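Hypothetical protein TTHA1013 (Thermus thermophilus, PDB 1WV8) is of unknown function but belongs to the DUF1902 family and forms a two-subunit assembly whose beta sheet runs on from one subunit into the other. Local coordinates at residues K5-W10 with V18-D23; E36-L41 with L62-T67; D23-A28 with E47-N52. All coordinates share one frame; numbering follows the deposited sequence.

Contact 1: K5-W10 with V18-D23; sequences KVQALW and VAESDD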
loop_
_atom_site.group_PDB
_atom_site.type_symbol
_atom_site.label_atom_id
_atom_site.label_comp_id
_atom_site.label_asym_id
_atom_site.label_seq_id
_atom_site.Cartn_x
_atom_site.Cartn_y
_atom_site.Cartn_z
ATOM N N LYS A 5 9.548 2.886 -2.799
ATOM C CA LYS A 5 8.153 2.769 -3.169
ATOM C C LYS A 5 7.965 1.639 -4.173
ATOM O O LYS A 5 8.635 1.591 -5.202
ATOM C CB LYS A 5 7.672 4.096 -3.756
ATOM C CG LYS A 5 7.839 5.270 -2.798
ATOM C CD LYS A 5 7.314 6.561 -3.406
ATOM C CE LYS A 5 7.541 7.742 -2.477
ATOM N NZ LYS A 5 7.029 9.020 -3.058
ATOM N N VAL A 6 7.056 0.726 -3.851
ATOM C CA VAL A 6 6.738 -0.411 -4.709
ATOM C C VAL A 6 5.230 -0.451 -4.929
ATOM O O VAL A 6 4.448 -0.438 -3.965
ATOM C CB VAL A 6 7.167 -1.741 -4.061
ATOM C CG1 VAL A 6 6.753 -2.931 -4.941
ATOM C CG2 VAL A 6 8.669 -1.737 -3.842
ATOM N N GLN A 7 4.810 -0.491 -6.190
ATOM C CA GLN A 7 3.387 -0.550 -6.473
ATOM C C GLN A 7 2.909 -1.985 -6.623
ATOM O O GLN A 7 3.603 -2.832 -7.191
ATOM C CB GLN A 7 3.033 0.219 -7.740
ATOM C CG GLN A 7 3.176 1.717 -7.646
ATOM C CD GLN A 7 4.594 2.175 -7.882
ATOM O OE1 GLN A 7 5.202 1.825 -8.886
ATOM N NE2 GLN A 7 5.127 2.975 -6.960
ATOM N N ALA A 8 1.717 -2.245 -6.102
ATOM C CA ALA A 8 1.101 -3.559 -6.205
ATOM C C ALA A 8 -0.062 -3.305 -7.136
ATOM O O ALA A 8 -0.948 -2.512 -6.823
ATOM C CB ALA A 8 0.598 -4.037 -4.853
ATOM N N LEU A 9 -0.034 -3.957 -8.292
ATOM C CA LEU A 9 -1.076 -3.784 -9.297
ATOM C C LEU A 9 -1.925 -5.047 -9.336
ATOM O O LEU A 9 -1.400 -6.159 -9.446
ATOM C CB LEU A 9 -0.407 -3.521 -10.649
ATOM C CG LEU A 9 0.692 -2.460 -10.544
ATOM C CD1 LEU A 9 1.629 -2.565 -11.716
ATOM C CD2 LEU A 9 0.063 -1.088 -10.459
ATOM N N TRP A 10 -3.241 -4.886 -9.225
ATOM C CA TRP A 10 -4.107 -6.057 -9.225
ATOM C C TRP A 10 -4.363 -6.577 -10.638
ATOM O O TRP A 10 -4.772 -5.830 -11.524
ATOM C CB TRP A 10 -5.434 -5.737 -8.552
ATOM C CG TRP A 10 -6.449 -6.845 -8.668
ATOM C CD1 TRP A 10 -7.684 -6.769 -9.257
ATOM C CD2 TRP A 10 -6.338 -8.172 -8.141
ATOM N NE1 TRP A 10 -8.348 -7.960 -9.120
ATOM C CE2 TRP A 10 -7.546 -8.843 -8.441
ATOM C CE3 TRP A 10 -5.335 -8.862 -7.441
ATOM C CZ2 TRP A 10 -7.785 -10.175 -8.061
ATOM C CZ3 TRP A 10 -5.573 -10.189 -7.062
ATOM C CH2 TRP A 10 -6.788 -10.828 -7.375
ATOM N N VAL A 18 0.681 -7.752 -8.629
ATOM C CA VAL A 18 1.991 -7.744 -9.264
ATOM C C VAL A 18 2.830 -6.563 -8.827
ATOM O O VAL A 18 2.383 -5.428 -8.897
ATOM C CB VAL A 18 1.827 -7.711 -10.802
ATOM C CG1 VAL A 18 3.165 -7.457 -11.473
ATOM C CG2 VAL A 18 1.227 -9.025 -11.268
ATOM N N ALA A 19 4.056 -6.837 -8.398
ATOM C CA ALA A 19 4.933 -5.777 -7.921
ATOM C C ALA A 19 5.604 -5.010 -9.052
ATOM O O ALA A 19 6.029 -5.586 -10.053
ATOM C CB ALA A 19 5.979 -6.365 -6.997
ATOM N N GLU A 20 5.700 -3.700 -8.874
ATOM C CA GLU A 20 6.329 -2.827 -9.853
ATOM C C GLU A 20 7.068 -1.722 -9.106
ATOM O O GLU A 20 6.498 -1.075 -8.236
ATOM C CB GLU A 20 5.261 -2.209 -10.763
ATOM C CG GLU A 20 5.781 -1.200 -11.772
ATOM C CD GLU A 20 6.842 -1.789 -12.687
ATOM O OE1 GLU A 20 6.868 -3.032 -12.846
ATOM O OE2 GLU A 20 7.646 -1.006 -13.244
ATOM N N SER A 21 8.330 -1.488 -9.441
ATOM C CA SER A 21 9.059 -0.437 -8.751
ATOM C C SER A 21 10.101 0.287 -9.583
ATOM O O SER A 21 10.908 -0.330 -10.261
ATOM C CB SER A 21 9.739 -0.998 -7.507
ATOM O OG SER A 21 10.381 0.042 -6.789
ATOM N N ASP A 22 10.086 1.610 -9.499
ATOM C CA ASP A 22 11.039 2.442 -10.215
ATOM C C ASP A 22 12.278 2.649 -9.333
ATOM O O ASP A 22 13.317 3.120 -9.805
ATOM C CB ASP A 22 10.407 3.796 -10.546
ATOM C CG ASP A 22 11.151 4.536 -11.635
ATOM O OD1 ASP A 22 11.178 4.033 -12.779
ATOM O OD2 ASP A 22 11.711 5.616 -11.351
ATOM N N ASP A 23 12.164 2.295 -8.052
ATOM C CA ASP A 23 13.273 2.436 -7.109
ATOM C C ASP A 23 14.044 1.123 -6.934
ATOM O O ASP A 23 15.178 1.124 -6.467
ATOM C CB ASP A 23 12.771 2.907 -5.727
ATOM C CG ASP A 23 12.159 4.306 -5.754
ATOM O OD1 ASP A 23 12.623 5.154 -6.541
ATOM O OD2 ASP A 23 11.222 4.568 -4.966
HETATM O O HOH W 1 8.547 3.384 -7.459
#
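Lys5 and Asp23 meet at the open end of an antiparallel beta hairpin, in which strand 3-11 lies against strand 16-20 and the loop that follows it. The backbone N of Lys5 donates to Asp23 OD2 at 3.2 Å, using the anti lone pair of that oxygen, while the extended lysine chain leads its ammonium away. Lys5 O takes two donors: Ser21 OG at 2.8 Å, and a water that also accepts from Asp22 N. With OG anti to its own backbone N (chi1 -176°), Ser21 reaches across to this carbonyl and still accepts from Asp23 N, which makes an ST turn. Val6 follows on the apolar face. Its CG1 lies 4.1 Å from Ala19 CB, its CG2 packs beside Ser21, and Leu41 of helix 34-51 touches it as well. Gln7 and Glu20 form a hydrogen-bonded pair, with Gln7 N to Glu20 O at 2.7 Å and Glu20 N to Gln7 O at 2.8 Å. Gln7 OE1 lies 3.2 Å from Glu20 O; these are two acceptors and do not bond, and the amide's polar anchor is instead NE2 donating to Glu65 OE1 on strand 61-69. Ala8 and Ala19, a non-hydrogen-bonded pair, turn their methyls to the helix side, where both touch Leu37. Leu9 and Val18 form the next hydrogen-bonded pair, with reciprocal backbone bonds. On the face that also carries Gln7, Leu9 CD1 leans across the ladder to rest 3.8 Å from Glu20 CB.

Contact 2: E36-L41 with L62-T67; sequences ELLAKL and LRLEAT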
loop_
_atom_site.group_PDB
_atom_site.type_symbol
_atom_site.label_atom_id
_atom_site.label_comp_id
_atom_site.label_asym_id
_atom_site.label_seq_id
_atom_site.Cartn_x
_atom_site.Cartn_y
_atom_site.Cartn_z
ATOM N N GLU A 36 1.146 -11.837 1.287
ATOM C CA GLU A 36 2.165 -12.674 0.656
ATOM C C GLU A 36 3.102 -11.851 -0.237
ATOM O O GLU A 36 4.308 -12.104 -0.298
ATOM C CB GLU A 36 1.505 -13.770 -0.187
ATOM C CG GLU A 36 0.636 -14.734 0.595
ATOM C CD GLU A 36 -0.047 -15.751 -0.298
ATOM O OE1 GLU A 36 0.658 -16.405 -1.095
ATOM O OE2 GLU A 36 -1.285 -15.897 -0.203
ATOM N N LEU A 37 2.547 -10.877 -0.946
ATOM C CA LEU A 37 3.369 -10.031 -1.799
ATOM C C LEU A 37 4.387 -9.316 -0.906
ATOM O O LEU A 37 5.554 -9.161 -1.279
ATOM C CB LEU A 37 2.514 -8.989 -2.509
ATOM C CG LEU A 37 2.848 -8.568 -3.949
ATOM C CD1 LEU A 37 2.600 -7.094 -4.036
ATOM C CD2 LEU A 37 4.286 -8.862 -4.340
ATOM N N LEU A 38 3.938 -8.873 0.270
ATOM C CA LEU A 38 4.829 -8.179 1.204
ATOM C C LEU A 38 5.920 -9.124 1.662
ATOM O O LEU A 38 7.095 -8.784 1.629
ATOM C CB LEU A 38 4.069 -7.678 2.431
ATOM C CG LEU A 38 3.639 -6.212 2.406
ATOM C CD1 LEU A 38 2.735 -5.918 3.588
ATOM C CD2 LEU A 38 4.867 -5.318 2.425
ATOM N N ALA A 39 5.512 -10.308 2.098
ATOM C CA ALA A 39 6.454 -11.318 2.551
ATOM C C ALA A 39 7.523 -11.536 1.480
ATOM O O ALA A 39 8.724 -11.395 1.745
ATOM C CB ALA A 39 5.718 -12.621 2.840
ATOM N N LYS A 40 7.090 -11.862 0.262
ATOM C CA LYS A 40 8.036 -12.102 -0.823
ATOM C C LYS A 40 8.970 -10.909 -1.045
ATOM O O LYS A 40 10.177 -11.087 -1.213
ATOM C CB LYS A 40 7.284 -12.443 -2.111
ATOM C CG LYS A 40 6.435 -13.698 -2.001
ATOM C CD LYS A 40 5.828 -14.103 -3.335
ATOM C CE LYS A 40 5.123 -15.452 -3.221
ATOM N NZ LYS A 40 4.603 -15.951 -4.526
ATOM N N LEU A 41 8.420 -9.698 -1.024
ATOM C CA LEU A 41 9.217 -8.492 -1.233
ATOM C C LEU A 41 10.325 -8.308 -0.193
ATOM O O LEU A 41 11.440 -7.907 -0.523
ATOM C CB LEU A 41 8.303 -7.259 -1.242
ATOM C CG LEU A 41 7.727 -6.805 -2.594
ATOM C CD1 LEU A 41 7.467 -7.998 -3.462
ATOM C CD2 LEU A 41 6.441 -6.006 -2.383
ATOM N N LEU A 62 10.428 -0.422 3.104
ATOM C CA LEU A 62 9.662 -0.723 1.900
ATOM C C LEU A 62 8.218 -0.207 2.013
ATOM O O LEU A 62 7.504 -0.577 2.946
ATOM C CB LEU A 62 9.650 -2.241 1.699
ATOM C CG LEU A 62 8.883 -2.835 0.522
ATOM C CD1 LEU A 62 9.631 -2.544 -0.761
ATOM C CD2 LEU A 62 8.742 -4.337 0.721
ATOM N N ARG A 63 7.791 0.651 1.083
ATOM C CA ARG A 63 6.413 1.162 1.097
ATOM C C ARG A 63 5.599 0.531 -0.049
ATOM O O ARG A 63 5.728 0.920 -1.214
ATOM C CB ARG A 63 6.384 2.689 0.960
ATOM C CG ARG A 63 4.975 3.286 1.086
ATOM C CD ARG A 63 4.962 4.804 0.916
ATOM N NE ARG A 63 5.777 5.502 1.910
ATOM C CZ ARG A 63 5.946 6.823 1.944
ATOM N NH1 ARG A 63 5.353 7.590 1.038
ATOM N NH2 ARG A 63 6.715 7.379 2.872
ATOM N N LEU A 64 4.781 -0.464 0.281
ATOM C CA LEU A 64 3.940 -1.124 -0.714
ATOM C C LEU A 64 2.677 -0.296 -0.900
ATOM O O LEU A 64 1.929 -0.067 0.054
ATOM C CB LEU A 64 3.556 -2.519 -0.253
ATOM C CG LEU A 64 3.500 -3.647 -1.294
ATOM C CD1 LEU A 64 2.430 -4.634 -0.864
ATOM C CD2 LEU A 64 3.199 -3.117 -2.685
ATOM N N GLU A 65 2.441 0.145 -2.133
ATOM C CA GLU A 65 1.286 0.977 -2.452
ATOM C C GLU A 65 0.274 0.274 -3.356
ATOM O O GLU A 65 0.642 -0.360 -4.343
ATOM C CB GLU A 65 1.761 2.264 -3.127
ATOM C CG GLU A 65 2.769 3.055 -2.288
ATOM C CD GLU A 65 3.498 4.120 -3.093
ATOM O OE1 GLU A 65 4.106 3.759 -4.126
ATOM O OE2 GLU A 65 3.471 5.309 -2.691
ATOM N N ALA A 66 -1.003 0.392 -3.008
ATOM C CA ALA A 66 -2.077 -0.205 -3.788
ATOM C C ALA A 66 -3.121 0.870 -3.998
ATOM O O ALA A 66 -3.646 1.430 -3.026
ATOM C CB ALA A 66 -2.691 -1.394 -3.044
ATOM N N THR A 67 -3.429 1.162 -5.261
ATOM C CA THR A 67 -4.405 2.192 -5.573
ATOM C C THR A 67 -5.761 1.635 -5.988
ATOM O O THR A 67 -5.860 0.597 -6.648
ATOM C CB THR A 67 -3.875 3.146 -6.667
ATOM O OG1 THR A 67 -2.622 3.711 -6.244
ATOM C CG2 THR A 67 -4.862 4.279 -6.912
#
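Leu64 and Leu62 reach the helix through different first torsions: Leu62 CG stands anti to its backbone N (chi1 178°), whereas Leu64 CG sits well off a staggered position (chi1 -142°). Leu37, Leu38 and Leu41, which receive them, also have first torsions away from the staggered values. Leu64 is the residue that all three helix leucines touch. Its CD1 pushes between two leucines of the helix, 4.0 Å from Leu37 CD1 and 3.8 Å from Leu38 CG, while its CG lies 3.9 Å from Leu41 CD2. The Leu37 and Leu41 side chains each cross that of Leu64 at about a right angle, and Leu38 comes in on a slant, its CD2 4.1 Å from Leu64 CB. Leu62 works two residues earlier on the same strand face: its CD2 approaches Leu41 CB to 3.5 Å and touches Leu38 CD2 more loosely. Nothing polar bridges the two segments. All five leucines are buried, and the contact is pure hydrocarbon, with Arg63 between the two strand leucines turned away. The helix and strand segments run roughly antiparallel, 150° between their directions. Their axes are 10.3 Å apart, and with both strand leucines on one face this is a helix packed on a beta sheet. Within the subunit, strand 3-11 flanks strand 61-69, and its Val6 and Ala8 extend the leucine layer by touching Leu62 and Leu64. Beyond strand 61-69, a strand of the second subunit pairs antiparallel with Leu62-Thr67 and carries the sheet across the interface, while Leu38 also packs on Arg68 of that subunit.

Contact 3: D23-A28 with E47-N52; sequences DVPGLA and ELLEEN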
loop_
_atom_site.group_PDB
_atom_site.type_symbol
_atom_site.label_atom_id
_atom_site.label_comp_id
_atom_site.label_asym_id
_atom_site.label_seq_id
_atom_site.Cartn_x
_atom_site.Cartn_y
_atom_site.Cartn_z
ATOM N N ASP A 23 12.164 2.295 -8.052
ATOM C CA ASP A 23 13.273 2.436 -7.109
ATOM C C ASP A 23 14.044 1.123 -6.934
ATOM O O ASP A 23 15.178 1.124 -6.467
ATOM C CB ASP A 23 12.771 2.907 -5.727
ATOM C CG ASP A 23 12.159 4.306 -5.754
ATOM O OD1 ASP A 23 12.623 5.154 -6.541
ATOM O OD2 ASP A 23 11.222 4.568 -4.966
ATOM N N VAL A 24 13.428 0.006 -7.309
ATOM C CA VAL A 24 14.058 -1.304 -7.172
ATOM C C VAL A 24 14.279 -1.966 -8.535
ATOM O O VAL A 24 13.327 -2.261 -9.255
ATOM C CB VAL A 24 13.191 -2.225 -6.292
ATOM C CG1 VAL A 24 13.861 -3.561 -6.111
ATOM C CG2 VAL A 24 12.955 -1.573 -4.945
ATOM N N PRO A 25 15.551 -2.212 -8.900
ATOM C CA PRO A 25 15.955 -2.832 -10.167
ATOM C C PRO A 25 15.546 -4.286 -10.343
ATOM O O PRO A 25 15.529 -5.060 -9.385
ATOM C CB PRO A 25 17.477 -2.681 -10.161
ATOM C CG PRO A 25 17.711 -1.491 -9.273
ATOM C CD PRO A 25 16.738 -1.757 -8.156
ATOM N N GLY A 26 15.233 -4.645 -11.586
ATOM C CA GLY A 26 14.850 -6.006 -11.909
ATOM C C GLY A 26 13.826 -6.635 -10.990
ATOM O O GLY A 26 13.918 -7.826 -10.687
ATOM N N LEU A 27 12.851 -5.853 -10.539
ATOM C CA LEU A 27 11.825 -6.404 -9.667
ATOM C C LEU A 27 10.714 -7.035 -10.493
ATOM O O LEU A 27 10.045 -6.372 -11.289
ATOM C CB LEU A 27 11.242 -5.322 -8.749
ATOM C CG LEU A 27 10.081 -5.786 -7.861
ATOM C CD1 LEU A 27 10.472 -7.050 -7.092
ATOM C CD2 LEU A 27 9.703 -4.672 -6.898
ATOM N N ALA A 28 10.531 -8.334 -10.303
ATOM C CA ALA A 28 9.497 -9.062 -11.015
ATOM C C ALA A 28 8.934 -10.088 -10.049
ATOM O O ALA A 28 9.540 -11.137 -9.827
ATOM C CB ALA A 28 10.089 -9.746 -12.237
ATOM N N GLU A 47 18.069 -8.419 -1.760
ATOM C CA GLU A 47 18.864 -9.170 -2.729
ATOM C C GLU A 47 19.076 -8.398 -4.025
ATOM O O GLU A 47 20.205 -8.268 -4.494
ATOM C CB GLU A 47 18.182 -10.500 -3.058
ATOM C CG GLU A 47 17.818 -11.343 -1.852
ATOM C CD GLU A 47 17.136 -12.648 -2.239
ATOM O OE1 GLU A 47 16.195 -12.605 -3.062
ATOM O OE2 GLU A 47 17.531 -13.714 -1.718
ATOM N N LEU A 48 17.986 -7.896 -4.604
ATOM C CA LEU A 48 18.055 -7.146 -5.858
ATOM C C LEU A 48 18.858 -5.865 -5.722
ATOM O O LEU A 48 19.518 -5.441 -6.671
ATOM C CB LEU A 48 16.647 -6.820 -6.366
ATOM C CG LEU A 48 15.825 -8.018 -6.861
ATOM C CD1 LEU A 48 14.390 -7.598 -7.140
ATOM C CD2 LEU A 48 16.466 -8.584 -8.113
ATOM N N LEU A 49 18.803 -5.249 -4.544
ATOM C CA LEU A 49 19.539 -4.011 -4.293
ATOM C C LEU A 49 21.042 -4.265 -4.182
ATOM O O LEU A 49 21.854 -3.420 -4.564
ATOM C CB LEU A 49 19.022 -3.341 -3.020
ATOM C CG LEU A 49 17.638 -2.712 -3.160
ATOM C CD1 LEU A 49 17.100 -2.328 -1.789
ATOM C CD2 LEU A 49 17.723 -1.496 -4.070
ATOM N N GLU A 50 21.415 -5.430 -3.662
ATOM C CA GLU A 50 22.824 -5.764 -3.533
ATOM C C GLU A 50 23.363 -6.158 -4.903
ATOM O O GLU A 50 24.335 -5.574 -5.388
ATOM C CB GLU A 50 23.002 -6.902 -2.528
ATOM C CG GLU A 50 22.358 -6.589 -1.181
ATOM C CD GLU A 50 22.590 -7.664 -0.143
ATOM O OE1 GLU A 50 22.423 -8.858 -0.472
ATOM O OE2 GLU A 50 22.930 -7.315 1.007
ATOM N N GLU A 51 22.706 -7.130 -5.532
ATOM C CA GLU A 51 23.097 -7.602 -6.856
ATOM C C GLU A 51 23.321 -6.433 -7.806
ATOM O O GLU A 51 24.074 -6.542 -8.770
ATOM C CB GLU A 51 22.025 -8.524 -7.437
ATOM C CG GLU A 51 21.651 -9.692 -6.541
ATOM C CD GLU A 51 20.652 -10.637 -7.192
ATOM O OE1 GLU A 51 19.629 -10.156 -7.724
ATOM O OE2 GLU A 51 20.883 -11.864 -7.165
ATOM N N ASN A 52 22.654 -5.317 -7.536
ATOM C CA ASN A 52 22.788 -4.122 -8.363
ATOM C C ASN A 52 23.475 -3.013 -7.568
ATOM O O ASN A 52 23.735 -3.164 -6.373
ATOM C CB ASN A 52 21.408 -3.651 -8.828
ATOM C CG ASN A 52 20.756 -4.621 -9.793
ATOM O OD1 ASN A 52 21.141 -4.706 -10.959
ATOM N ND2 ASN A 52 19.772 -5.370 -9.310
#
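Pro25 and Leu48 bring loop and helix together, their CA atoms 6.4 Å apart, as the irregular chain after strand 16-20 passes the C-terminal turns of helix 34-51 and bends at Gly26, whose left-handed backbone (phi 47°, psi 38°) suits glycine. Leu48 is the centre of the contact. Its CD1 lies 3.6 Å from Pro25 O and 3.6 Å from Gly26 O, against the two successive carbonyl oxygens of the bend, and it also meets side chains: Val24 CG1 at 4.2 Å and Leu27 CD1 at 4.0 Å. Both of these side chains cross that of Leu48 at about a right angle. Next to it, the Pro25 ring borders two more residues of the helix end. Its CD faces Leu49 CD2, and its CB sits 3.6 Å from Asn52 ND2. That amide nitrogen is fixed by its own segment: it donates to Leu48 O at 2.7 Å, nearly straight (159°) and in the carbonyl plane, and so reaches back over the last turn of the helix. Leu49 also touches Leu4 of strand 3-11 and Phe72 of the second subunit. No hydrogen bond joins the two segments. The loop is held against the helix end by van der Waals packing of methyls on side chains and on backbone carbonyls, and what Asn52 offers Pro25 is likewise van der Waals contact, while its ND2 bonds to Leu48 O within the helix end.

Overall arrangement
Contact 2 is the core of the three, entirely buried and entirely aliphatic, whereas contacts 1 and 3 are only partly buried. Contact 1 relies on backbone hydrogen bonds within the sheet, supplemented by side-chain bonds of Ser21 and Asp23; contact 3, like contact 2, has none across its segments, but lies farther from the centre of the chain. Contacts 1 and 2 join directly, because strands 3-11 and 61-69 are parallel neighbours: Val6 and Ala8 bond to Glu65 through the backbone. Contacts 2 and 3 use different parts of helix 34-51 and do not touch. Asp23 belongs to both contacts 1 and 3, and Leu27 packs from the loop onto Val6, Ala19 and Ser21, linking the hairpin to the helix end.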